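Local coordinates for protein sarcosine oxidase (Pyrococcus horikoshii, PDB 1Y56) that serves as the beta subunit of an L-proline dehydrogenase complex containing FAD, FMN and ATP, which oxidises L-proline, at residues H225-T230 and R302-Y307; I220-H225 and P270-T275; F175-N180 and E322-Y327. All coordinates share one frame; numbering follows the deposited sequence.

Interaction 1: residues H225-T230 and R302-Y307; sequences HQAVIT and RTWAGY. With FMN (flavin mononucleotide), chain E.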
loop_
_atom_site.group_PDB
_atom_site.type_symbol
_atom_site.label_atom_id
_atom_site.label_comp_id
_atom_site.label_asym_id
_atom_site.label_seq_id
_atom_site.Cartn_x
_atom_site.Cartn_y
_atom_site.Cartn_z
ATOM N N HIS B 225 -7.066 41.941 2.736
ATOM C CA HIS B 225 -7.035 42.760 3.961
ATOM C C HIS B 225 -7.255 41.881 5.193
ATOM O O HIS B 225 -7.735 40.749 5.068
ATOM C CB HIS B 225 -8.008 43.939 3.882
ATOM C CG HIS B 225 -7.474 45.085 3.072
ATOM N ND1 HIS B 225 -7.419 45.059 1.691
ATOM C CD2 HIS B 225 -6.928 46.269 3.447
ATOM C CE1 HIS B 225 -6.881 46.186 1.252
ATOM N NE2 HIS B 225 -6.578 46.938 2.296
ATOM N N GLN B 226 -6.856 42.372 6.360
ATOM C CA GLN B 226 -6.892 41.553 7.571
ATOM C C GLN B 226 -7.515 42.250 8.780
ATOM O O GLN B 226 -7.628 43.480 8.824
ATOM C CB GLN B 226 -5.492 41.035 7.918
ATOM C CG GLN B 226 -4.922 40.028 6.912
ATOM C CD GLN B 226 -3.575 39.474 7.343
ATOM O OE1 GLN B 226 -3.490 38.695 8.293
ATOM N NE2 GLN B 226 -2.513 39.877 6.652
ATOM N N ALA B 227 -7.938 41.457 9.758
ATOM C CA ALA B 227 -8.491 42.007 10.987
ATOM C C ALA B 227 -8.039 41.227 12.210
ATOM O O ALA B 227 -7.592 40.082 12.108
ATOM C CB ALA B 227 -10.027 42.096 10.916
ATOM N N VAL B 228 -8.145 41.874 13.366
ATOM C CA VAL B 228 -7.853 41.257 14.652
ATOM C C VAL B 228 -9.077 41.384 15.566
ATOM O O VAL B 228 -9.915 42.264 15.381
ATOM C CB VAL B 228 -6.594 41.890 15.287
ATOM C CG1 VAL B 228 -6.836 43.350 15.625
ATOM C CG2 VAL B 228 -6.132 41.109 16.502
ATOM N N ILE B 229 -9.197 40.479 16.526
ATOM C CA ILE B 229 -10.192 40.620 17.582
ATOM C C ILE B 229 -9.500 40.389 18.923
ATOM O O ILE B 229 -8.694 39.463 19.066
ATOM C CB ILE B 229 -11.410 39.654 17.388
ATOM C CG1 ILE B 229 -12.496 39.922 18.422
ATOM C CG2 ILE B 229 -10.982 38.165 17.444
ATOM C CD1 ILE B 229 -13.138 41.240 18.259
ATOM N N THR B 230 -9.789 41.240 19.900
ATOM C CA THR B 230 -9.238 41.038 21.232
ATOM C C THR B 230 -10.252 40.324 22.118
ATOM O O THR B 230 -11.359 40.005 21.682
ATOM C CB THR B 230 -8.821 42.357 21.890
ATOM O OG1 THR B 230 -9.940 42.924 22.577
ATOM C CG2 THR B 230 -8.322 43.344 20.863
ATOM N N ARG B 302 -7.757 35.953 18.020
ATOM C CA ARG B 302 -7.727 35.431 16.663
ATOM C C ARG B 302 -7.482 36.583 15.687
ATOM O O ARG B 302 -7.683 37.757 16.012
ATOM C CB ARG B 302 -9.049 34.702 16.335
ATOM C CG ARG B 302 -9.282 34.357 14.842
ATOM C CD ARG B 302 -10.572 33.546 14.603
ATOM N NE ARG B 302 -10.334 32.129 14.852
ATOM C CZ ARG B 302 -10.386 31.159 13.937
ATOM N NH1 ARG B 302 -10.128 29.908 14.304
ATOM N NH2 ARG B 302 -10.707 31.419 12.673
ATOM N N THR B 303 -7.045 36.216 14.489
ATOM C CA THR B 303 -6.820 37.130 13.386
ATOM C C THR B 303 -7.441 36.473 12.161
ATOM O O THR B 303 -7.422 35.245 12.061
ATOM C CB THR B 303 -5.319 37.288 13.175
ATOM O OG1 THR B 303 -4.812 38.209 14.144
ATOM C CG2 THR B 303 -5.008 37.821 11.804
ATOM N N TRP B 304 -8.012 37.258 11.246
ATOM C CA TRP B 304 -8.510 36.691 9.990
ATOM C C TRP B 304 -8.302 37.606 8.775
ATOM O O TRP B 304 -7.763 38.708 8.907
ATOM C CB TRP B 304 -9.975 36.262 10.116
ATOM C CG TRP B 304 -10.922 37.392 10.224
ATOM C CD1 TRP B 304 -11.657 37.938 9.221
ATOM C CD2 TRP B 304 -11.241 38.118 11.402
ATOM N NE1 TRP B 304 -12.414 38.972 9.700
ATOM C CE2 TRP B 304 -12.178 39.103 11.041
ATOM C CE3 TRP B 304 -10.825 38.035 12.736
ATOM C CZ2 TRP B 304 -12.715 39.996 11.963
ATOM C CZ3 TRP B 304 -11.347 38.926 13.647
ATOM C CH2 TRP B 304 -12.287 39.892 13.258
ATOM N N ALA B 305 -8.726 37.134 7.601
ATOM C CA ALA B 305 -8.574 37.879 6.358
ATOM C C ALA B 305 -9.840 37.857 5.496
ATOM O O ALA B 305 -10.719 37.005 5.671
ATOM C CB ALA B 305 -7.390 37.339 5.563
ATOM N N GLY B 306 -9.912 38.797 4.556
ATOM C CA GLY B 306 -11.017 38.877 3.612
ATOM C C GLY B 306 -10.631 39.735 2.424
ATOM O O GLY B 306 -9.573 40.389 2.420
ATOM N N TYR B 307 -11.497 39.743 1.419
ATOM C CA TYR B 307 -11.229 40.478 0.193
ATOM C C TYR B 307 -11.707 41.924 0.259
ATOM O O TYR B 307 -12.816 42.200 0.713
ATOM C CB TYR B 307 -11.920 39.799 -0.990
ATOM C CG TYR B 307 -11.639 38.328 -1.137
ATOM C CD1 TYR B 307 -10.381 37.798 -0.848
ATOM C CD2 TYR B 307 -12.623 37.467 -1.603
ATOM C CE1 TYR B 307 -10.127 36.438 -0.995
ATOM C CE2 TYR B 307 -12.382 36.118 -1.757
ATOM C CZ TYR B 307 -11.135 35.607 -1.451
ATOM O OH TYR B 307 -10.900 34.259 -1.610
HETATM N N1 FMN E . -13.263 35.275 16.039
HETATM C C2 FMN E . -13.106 34.935 17.340
HETATM O O2 FMN E . -12.346 33.987 17.646
HETATM N N3 FMN E . -13.754 35.602 18.315
HETATM C C4 FMN E . -14.577 36.624 18.008
HETATM O O4 FMN E . -15.176 37.235 18.919
HETATM C C4A FMN E . -14.759 36.996 16.669
HETATM N N5 FMN E . -15.585 38.022 16.327
HETATM C C5A FMN E . -15.777 38.400 15.035
HETATM C C6 FMN E . -16.639 39.464 14.745
HETATM C C7 FMN E . -16.856 39.871 13.427
HETATM C C7M FMN E . -17.804 41.025 13.181
HETATM C C8 FMN E . -16.194 39.196 12.390
HETATM C C8M FMN E . -16.373 39.578 10.967
HETATM C C9 FMN E . -15.336 38.132 12.677
HETATM C C9A FMN E . -15.117 37.727 13.998
HETATM N N10 FMN E . -14.254 36.647 14.330
HETATM C C10 FMN E . -14.074 36.288 15.682
HETATM C "C1'" FMN E . -13.516 35.919 13.311
HETATM C "C2'" FMN E . -14.319 34.784 12.731
HETATM O "O2'" FMN E . -13.743 33.559 13.221
HETATM C "C3'" FMN E . -14.278 34.980 11.205
HETATM O "O3'" FMN E . -15.517 34.610 10.575
HETATM C "C4'" FMN E . -13.150 34.209 10.597
HETATM O "O4'" FMN E . -12.200 33.889 11.300
HETATM C "C5'" FMN E . -13.205 33.829 9.132
HETATM O "O5'" FMN E . -13.036 32.419 9.029
HETATM P P FMN E . -11.569 31.768 8.880
HETATM O O1P FMN E . -11.216 32.060 7.445
HETATM O O2P FMN E . -11.792 30.316 9.217
HETATM O O3P FMN E . -10.670 32.468 9.859
#
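His225, Ala227 and Ile229 face Gly306, Trp304 and Arg302 as the hydrogen-bonded pairs of an antiparallel strand pair, the two short segments running 151° apart and approaching to 4.6 Å. Backbone bonds such as Ala227 N to Trp304 O (2.9 Å) fix the register. The indole of Trp304 carries the side-chain contact. Its CG sits between the backbone N and the carbonyl carbon (chi1 70°). One face of the six-membered ring takes Ala227 CB, a CH-pi contact 3.8 Å from the ring centroid. The opposite face meets the FMN, with Trp304 CZ2 3.3 Å from flavin C9, while Ile229 CB lies at the ring edge, 3.8 Å from Trp304 CZ3. Trp304 NE1 donates to Arg46 O. An alanine in place of Trp304 would probably leave the flavin and Ala227 CB without the flat group between them and Arg46 O without this donor. The Arg302 side chain runs on to the FMN: NH2 donates to O4' (3.2 Å), while NE and NH1 are hydrogen-bonded to Gln450 OE1 and Val477 O, respectively, of the neighbouring chain of hypothetical protein PH1363, placing FMN at a subunit boundary. The other side of the sheet, bearing Gln226, Val228 and Thr303, packs on Phe280, Val284 and Phe288 of helix 278-291, and strand 261-263 adds Ile261 against Ile229 and Trp304.

Interaction 2: residues I220-H225 and P270-T275; sequences IEPYKH and PTYDLT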
loop_
_atom_site.group_PDB
_atom_site.type_symbol
_atom_site.label_atom_id
_atom_site.label_comp_id
_atom_site.label_asym_id
_atom_site.label_seq_id
_atom_site.Cartn_x
_atom_site.Cartn_y
_atom_site.Cartn_z
ATOM N N ILE B 220 -11.471 44.920 -11.491
ATOM C CA ILE B 220 -11.794 44.705 -10.088
ATOM C C ILE B 220 -10.926 43.564 -9.585
ATOM O O ILE B 220 -11.095 42.429 -10.018
ATOM C CB ILE B 220 -13.293 44.366 -9.889
ATOM C CG1 ILE B 220 -14.182 45.477 -10.442
ATOM C CG2 ILE B 220 -13.602 44.135 -8.415
ATOM C CD1 ILE B 220 -15.664 45.124 -10.465
ATOM N N GLU B 221 -9.998 43.863 -8.684
ATOM C CA GLU B 221 -9.069 42.849 -8.200
ATOM C C GLU B 221 -9.297 42.510 -6.732
ATOM O O GLU B 221 -9.473 43.419 -5.916
ATOM C CB GLU B 221 -7.613 43.311 -8.364
ATOM C CG GLU B 221 -7.107 43.589 -9.782
ATOM C CD GLU B 221 -7.401 42.467 -10.767
ATOM O OE1 GLU B 221 -7.587 42.793 -11.963
ATOM O OE2 GLU B 221 -7.462 41.279 -10.358
ATOM N N PRO B 222 -9.256 41.204 -6.372
ATOM C CA PRO B 222 -9.337 40.848 -4.953
ATOM C C PRO B 222 -8.012 41.107 -4.243
ATOM O O PRO B 222 -6.955 40.666 -4.715
ATOM C CB PRO B 222 -9.647 39.351 -4.985
ATOM C CG PRO B 222 -9.047 38.871 -6.243
ATOM C CD PRO B 222 -9.133 40.010 -7.232
ATOM N N TYR B 223 -8.070 41.837 -3.134
ATOM C CA TYR B 223 -6.895 42.075 -2.296
ATOM C C TYR B 223 -7.108 41.564 -0.906
ATOM O O TYR B 223 -8.210 41.628 -0.365
ATOM C CB TYR B 223 -6.569 43.559 -2.201
ATOM C CG TYR B 223 -5.885 44.099 -3.419
ATOM C CD1 TYR B 223 -4.495 44.261 -3.448
ATOM C CD2 TYR B 223 -6.625 44.446 -4.554
ATOM C CE1 TYR B 223 -3.862 44.762 -4.579
ATOM C CE2 TYR B 223 -6.008 44.945 -5.682
ATOM C CZ TYR B 223 -4.630 45.100 -5.692
ATOM O OH TYR B 223 -4.032 45.593 -6.823
ATOM N N LYS B 224 -6.031 41.081 -0.316
ATOM C CA LYS B 224 -6.101 40.552 1.015
ATOM C C LYS B 224 -5.971 41.665 2.027
ATOM O O LYS B 224 -4.918 42.276 2.140
ATOM C CB LYS B 224 -5.008 39.516 1.229
ATOM C CG LYS B 224 -5.244 38.667 2.462
ATOM C CD LYS B 224 -4.433 37.385 2.430
ATOM C CE LYS B 224 -3.033 37.566 2.999
ATOM N NZ LYS B 224 -2.404 36.228 3.145
ATOM N N HIS B 225 -7.066 41.941 2.736
ATOM C CA HIS B 225 -7.035 42.760 3.961
ATOM C C HIS B 225 -7.255 41.881 5.193
ATOM O O HIS B 225 -7.735 40.749 5.068
ATOM C CB HIS B 225 -8.008 43.939 3.882
ATOM C CG HIS B 225 -7.474 45.085 3.072
ATOM N ND1 HIS B 225 -7.419 45.059 1.691
ATOM C CD2 HIS B 225 -6.928 46.269 3.447
ATOM C CE1 HIS B 225 -6.881 46.186 1.252
ATOM N NE2 HIS B 225 -6.578 46.938 2.296
ATOM N N PRO B 270 -2.768 41.610 -5.622
ATOM C CA PRO B 270 -3.993 40.916 -6.082
ATOM C C PRO B 270 -3.959 39.391 -5.846
ATOM O O PRO B 270 -3.182 38.694 -6.494
ATOM C CB PRO B 270 -4.048 41.243 -7.580
ATOM C CG PRO B 270 -3.286 42.483 -7.717
ATOM C CD PRO B 270 -2.213 42.495 -6.654
ATOM N N THR B 271 -4.775 38.889 -4.915
ATOM C CA THR B 271 -4.793 37.457 -4.557
ATOM C C THR B 271 -6.189 36.997 -4.134
ATOM O O THR B 271 -7.009 37.814 -3.720
ATOM C CB THR B 271 -3.816 37.146 -3.399
ATOM O OG1 THR B 271 -3.886 35.755 -3.058
ATOM C CG2 THR B 271 -4.173 37.957 -2.157
ATOM N N TYR B 272 -6.463 35.698 -4.237
ATOM C CA TYR B 272 -7.687 35.132 -3.645
ATOM C C TYR B 272 -7.384 34.422 -2.330
ATOM O O TYR B 272 -8.292 33.939 -1.660
ATOM C CB TYR B 272 -8.417 34.178 -4.601
ATOM C CG TYR B 272 -9.317 34.851 -5.615
ATOM C CD1 TYR B 272 -8.942 34.938 -6.962
ATOM C CD2 TYR B 272 -10.546 35.396 -5.236
ATOM C CE1 TYR B 272 -9.758 35.559 -7.907
ATOM C CE2 TYR B 272 -11.381 36.016 -6.176
ATOM C CZ TYR B 272 -10.979 36.096 -7.511
ATOM O OH TYR B 272 -11.796 36.708 -8.446
ATOM N N ASP B 273 -6.103 34.368 -1.976
ATOM C CA ASP B 273 -5.626 33.760 -0.730
ATOM C C ASP B 273 -6.230 34.455 0.496
ATOM O O ASP B 273 -6.222 35.687 0.578
ATOM C CB ASP B 273 -4.086 33.852 -0.700
ATOM C CG ASP B 273 -3.479 33.515 0.662
ATOM O OD1 ASP B 273 -3.838 32.469 1.239
ATOM O OD2 ASP B 273 -2.621 34.291 1.144
ATOM N N LEU B 274 -6.780 33.682 1.428
ATOM C CA LEU B 274 -7.061 34.225 2.759
ATOM C C LEU B 274 -5.860 33.898 3.661
ATOM O O LEU B 274 -4.710 34.077 3.228
ATOM C CB LEU B 274 -8.408 33.753 3.310
ATOM C CG LEU B 274 -9.674 34.426 2.719
ATOM C CD1 LEU B 274 -9.384 35.803 2.109
ATOM C CD2 LEU B 274 -10.444 33.561 1.714
ATOM N N THR B 275 -6.082 33.421 4.880
ATOM C CA THR B 275 -4.939 33.065 5.774
ATOM C C THR B 275 -4.100 34.275 6.261
ATOM O O THR B 275 -3.381 34.926 5.489
ATOM C CB THR B 275 -3.977 31.913 5.223
ATOM O OG1 THR B 275 -3.078 32.442 4.251
ATOM C CG2 THR B 275 -4.761 30.723 4.613
#
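Lys224 and Pro222, at the start of strand 221-230, supply the largest shares from the strand in its contact with the irregular loop 270-275 that leads toward helix 278-291. The two segments run in roughly the same direction, 29° apart, but share just one backbone hydrogen bond, from Thr271 N to Pro222 O (2.8 Å). The close-packed part is built on these two residues. Pro222 CG stands over the centre of the Tyr272 ring, 3.6 Å from its centroid and only 10° off the normal, a CH-pi contact; the far end of that tyrosine is held by Ala203 O. Lys224 reaches the loop with CG anti to the backbone N (chi1 -165°) and crosses Asp273 obliquely; CB touches Thr271 CG2, and a bend at chi3 precedes the ammonium group. There NZ forms a salt bridge with Asp273 OD2 at 2.8 Å, met from above the carboxylate plane, and also donates to Thr275 O (2.9 Å) and Leu274 O (3.2 Å). The other end faces solvent, with Pro270 exposed and Tyr223 partly so. Pro270 lies alongside the Tyr223 ring, its CA over the ring centre and its CD 3.5 Å from Tyr223 CE1, while Glu221 adds only a marginal touch through CB. Within the loop, Thr271 OG1 accepts from Asp273 N, an ST turn that ends on Asp273, the lysine's salt-bridge partner. One amine thus draws together a carboxylate and two carbonyl oxygens, which would probably stabilise its positive charge.

Interaction 3: residues F175-N180 and E322-Y327; sequences FLIENN and EELNDY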
loop_
_atom_site.group_PDB
_atom_site.type_symbol
_atom_site.label_atom_id
_atom_site.label_comp_id
_atom_site.label_asym_id
_atom_site.label_seq_id
_atom_site.Cartn_x
_atom_site.Cartn_y
_atom_site.Cartn_z
ATOM N N PHE B 175 -23.806 31.666 -19.101
ATOM C CA PHE B 175 -25.005 32.370 -19.530
ATOM C C PHE B 175 -25.462 31.836 -20.872
ATOM O O PHE B 175 -24.638 31.555 -21.737
ATOM C CB PHE B 175 -24.721 33.860 -19.699
ATOM C CG PHE B 175 -24.475 34.588 -18.414
ATOM C CD1 PHE B 175 -25.532 35.101 -17.679
ATOM C CD2 PHE B 175 -23.185 34.783 -17.950
ATOM C CE1 PHE B 175 -25.309 35.786 -16.490
ATOM C CE2 PHE B 175 -22.955 35.469 -16.762
ATOM C CZ PHE B 175 -24.020 35.970 -16.032
ATOM N N LEU B 176 -26.773 31.697 -21.047
ATOM C CA LEU B 176 -27.343 31.489 -22.366
ATOM C C LEU B 176 -27.623 32.849 -22.959
ATOM O O LEU B 176 -28.533 33.553 -22.523
ATOM C CB LEU B 176 -28.638 30.696 -22.285
ATOM C CG LEU B 176 -28.509 29.178 -22.277
ATOM C CD1 LEU B 176 -28.091 28.677 -20.890
ATOM C CD2 LEU B 176 -29.825 28.537 -22.734
ATOM N N ILE B 177 -26.812 33.232 -23.936
ATOM C CA ILE B 177 -26.983 34.507 -24.617
ATOM C C ILE B 177 -27.316 34.251 -26.075
ATOM O O ILE B 177 -26.502 33.701 -26.810
ATOM C CB ILE B 177 -25.734 35.404 -24.482
ATOM C CG1 ILE B 177 -25.499 35.752 -23.009
ATOM C CG2 ILE B 177 -25.890 36.670 -25.319
ATOM C CD1 ILE B 177 -24.167 36.396 -22.732
ATOM N N GLU B 178 -28.528 34.631 -26.471
ATOM C CA GLU B 178 -29.007 34.452 -27.849
ATOM C C GLU B 178 -28.345 35.441 -28.786
ATOM O O GLU B 178 -27.258 35.175 -29.311
ATOM C CB GLU B 178 -30.526 34.622 -27.934
ATOM C CG GLU B 178 -31.202 33.784 -29.023
ATOM C CD GLU B 178 -31.382 32.320 -28.610
ATOM O OE1 GLU B 178 -32.541 31.833 -28.641
ATOM O OE2 GLU B 178 -30.371 31.665 -28.247
ATOM N N ASN B 179 -28.991 36.579 -29.012
ATOM C CA ASN B 179 -28.371 37.572 -29.863
ATOM C C ASN B 179 -27.450 38.400 -29.001
ATOM O O ASN B 179 -26.317 37.999 -28.736
ATOM C CB ASN B 179 -29.402 38.424 -30.592
ATOM C CG ASN B 179 -29.005 38.691 -32.033
ATOM O OD1 ASN B 179 -29.021 39.836 -32.493
ATOM N ND2 ASN B 179 -28.637 37.630 -32.753
ATOM N N ASN B 180 -27.933 39.543 -28.548
ATOM C CA ASN B 180 -27.308 40.176 -27.417
ATOM C C ASN B 180 -28.286 40.157 -26.257
ATOM O O ASN B 180 -28.140 40.908 -25.305
ATOM C CB ASN B 180 -26.824 41.576 -27.778
ATOM C CG ASN B 180 -25.551 41.549 -28.631
ATOM O OD1 ASN B 180 -24.802 40.565 -28.623
ATOM N ND2 ASN B 180 -25.299 42.634 -29.362
ATOM N N GLU B 322 -24.698 48.017 -21.471
ATOM C CA GLU B 322 -25.640 48.243 -22.566
ATOM C C GLU B 322 -25.584 47.181 -23.674
ATOM O O GLU B 322 -26.610 46.858 -24.293
ATOM C CB GLU B 322 -25.411 49.639 -23.153
ATOM C CG GLU B 322 -26.684 50.345 -23.583
ATOM C CD GLU B 322 -27.492 50.906 -22.408
ATOM O OE1 GLU B 322 -26.882 51.498 -21.488
ATOM O OE2 GLU B 322 -28.739 50.766 -22.417
ATOM N N GLU B 323 -24.390 46.643 -23.910
ATOM C CA GLU B 323 -24.157 45.720 -25.025
ATOM C C GLU B 323 -24.585 44.285 -24.724
ATOM O O GLU B 323 -24.681 43.456 -25.634
ATOM C CB GLU B 323 -22.705 45.786 -25.523
ATOM C CG GLU B 323 -21.684 46.189 -24.472
ATOM C CD GLU B 323 -21.678 47.695 -24.153
ATOM O OE1 GLU B 323 -20.926 48.105 -23.249
ATOM O OE2 GLU B 323 -22.416 48.473 -24.791
ATOM N N LEU B 324 -24.836 43.993 -23.453
ATOM C CA LEU B 324 -25.547 42.773 -23.112
ATOM C C LEU B 324 -26.909 43.170 -22.597
ATOM O O LEU B 324 -27.025 44.026 -21.715
ATOM C CB LEU B 324 -24.797 41.922 -22.087
ATOM C CG LEU B 324 -25.440 40.567 -21.749
ATOM C CD1 LEU B 324 -25.764 39.742 -22.991
ATOM C CD2 LEU B 324 -24.559 39.763 -20.814
ATOM N N ASN B 325 -27.944 42.562 -23.166
ATOM C CA ASN B 325 -29.289 43.012 -22.853
ATOM C C ASN B 325 -29.894 42.532 -21.557
ATOM O O ASN B 325 -30.455 41.427 -21.433
ATOM C CB ASN B 325 -30.236 43.049 -24.042
ATOM C CG ASN B 325 -30.220 44.399 -24.714
ATOM O OD1 ASN B 325 -29.177 44.845 -25.199
ATOM N ND2 ASN B 325 -31.359 45.090 -24.700
ATOM N N ASP B 326 -29.694 43.458 -20.614
ATOM C CA ASP B 326 -30.207 43.540 -19.250
ATOM C C ASP B 326 -29.200 42.987 -18.253
ATOM O O ASP B 326 -29.542 42.279 -17.302
ATOM C CB ASP B 326 -31.632 43.003 -19.131
ATOM C CG ASP B 326 -32.548 43.546 -20.242
ATOM O OD1 ASP B 326 -32.418 44.744 -20.611
ATOM O OD2 ASP B 326 -33.381 42.756 -20.758
ATOM N N TYR B 327 -27.944 43.356 -18.497
ATOM C CA TYR B 327 -26.846 43.042 -17.605
ATOM C C TYR B 327 -26.542 44.267 -16.771
ATOM O O TYR B 327 -26.384 45.365 -17.304
ATOM C CB TYR B 327 -25.607 42.638 -18.399
ATOM C CG TYR B 327 -24.490 42.071 -17.558
ATOM C CD1 TYR B 327 -24.624 40.838 -16.945
ATOM C CD2 TYR B 327 -23.290 42.757 -17.394
ATOM C CE1 TYR B 327 -23.603 40.292 -16.169
ATOM C CE2 TYR B 327 -22.252 42.218 -16.617
ATOM C CZ TYR B 327 -22.421 40.975 -16.010
ATOM O OH TYR B 327 -21.421 40.407 -15.250
#
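Leu324 and Ile177 meet where two parts of a Rossmann-type FAD-binding fold come together: the three-stranded antiparallel sheet that begins with strand 172-177, and a type II beta turn, Leu324 to Tyr327, leading into strand 327-331 of the larger sheet. The two side chains reach toward each other tip to tip, Ile177 CD1 lying 3.7 Å from Leu324 CD1. With CG anti to the backbone N (chi1 -176°), the leucine extends to Ile177; its CD1 also lies 3.5 Å from Asn180 O, in the loop after strand 172-177. The leucine is buried further by Ile182, Ala212 and Ile214, so it fills the corner between the small sheet, helix 205-212 and the turn. Beside helix 205-212 and strand 196-199, Phe175 CZ approaches Tyr327 CE1 at 4.3 Å, a light contact between the two rings; both also lean on Val197, and Tyr327 OH is bonded to Asn209. At the outer end, solvent-exposed Asn180 rests its CB against Glu323 O, 3.6 Å away. The turn itself is only weakly closed, by Tyr327 N to Leu324 O at 3.4 Å, with Asp326 taking the positive phi (96°) of its third position. Leu324 O has a further donor in Arg320 NH1. The contact joins the small sheet to the turn, with the Phe175 side chain about 8 Å from FAD, and its sole direct hydrogen bond between the two segments runs from Asn325 N to Asn180 O, 2.7 Å long and almost collinear with the carbonyl bond (177° at the oxygen).

Interactions 1 and 2 are neighbours, with centres 13 Å apart. They share His225 and strand 221-230, whose partner 299-310 borders it in the eight-stranded sheet. They also touch: Tyr307 OH probably hydrogen-bonds to Tyr272 O (2.6 Å), and Leu274 packs on Gly306 and Tyr307. Their segments alternate along the chain, so the loop 270-275 is tied back to the strand pair that supplies Ile229, Arg302 and Trp304 to the FMN pocket. Interaction 3 lies 39 Å from interaction 1 and 29 Å from interaction 2, centre to centre, and its segments bracket both in sequence. It joins elements of the FAD-binding part, consistent with later strands of the eight-stranded sheet being inserted between two parts of that region.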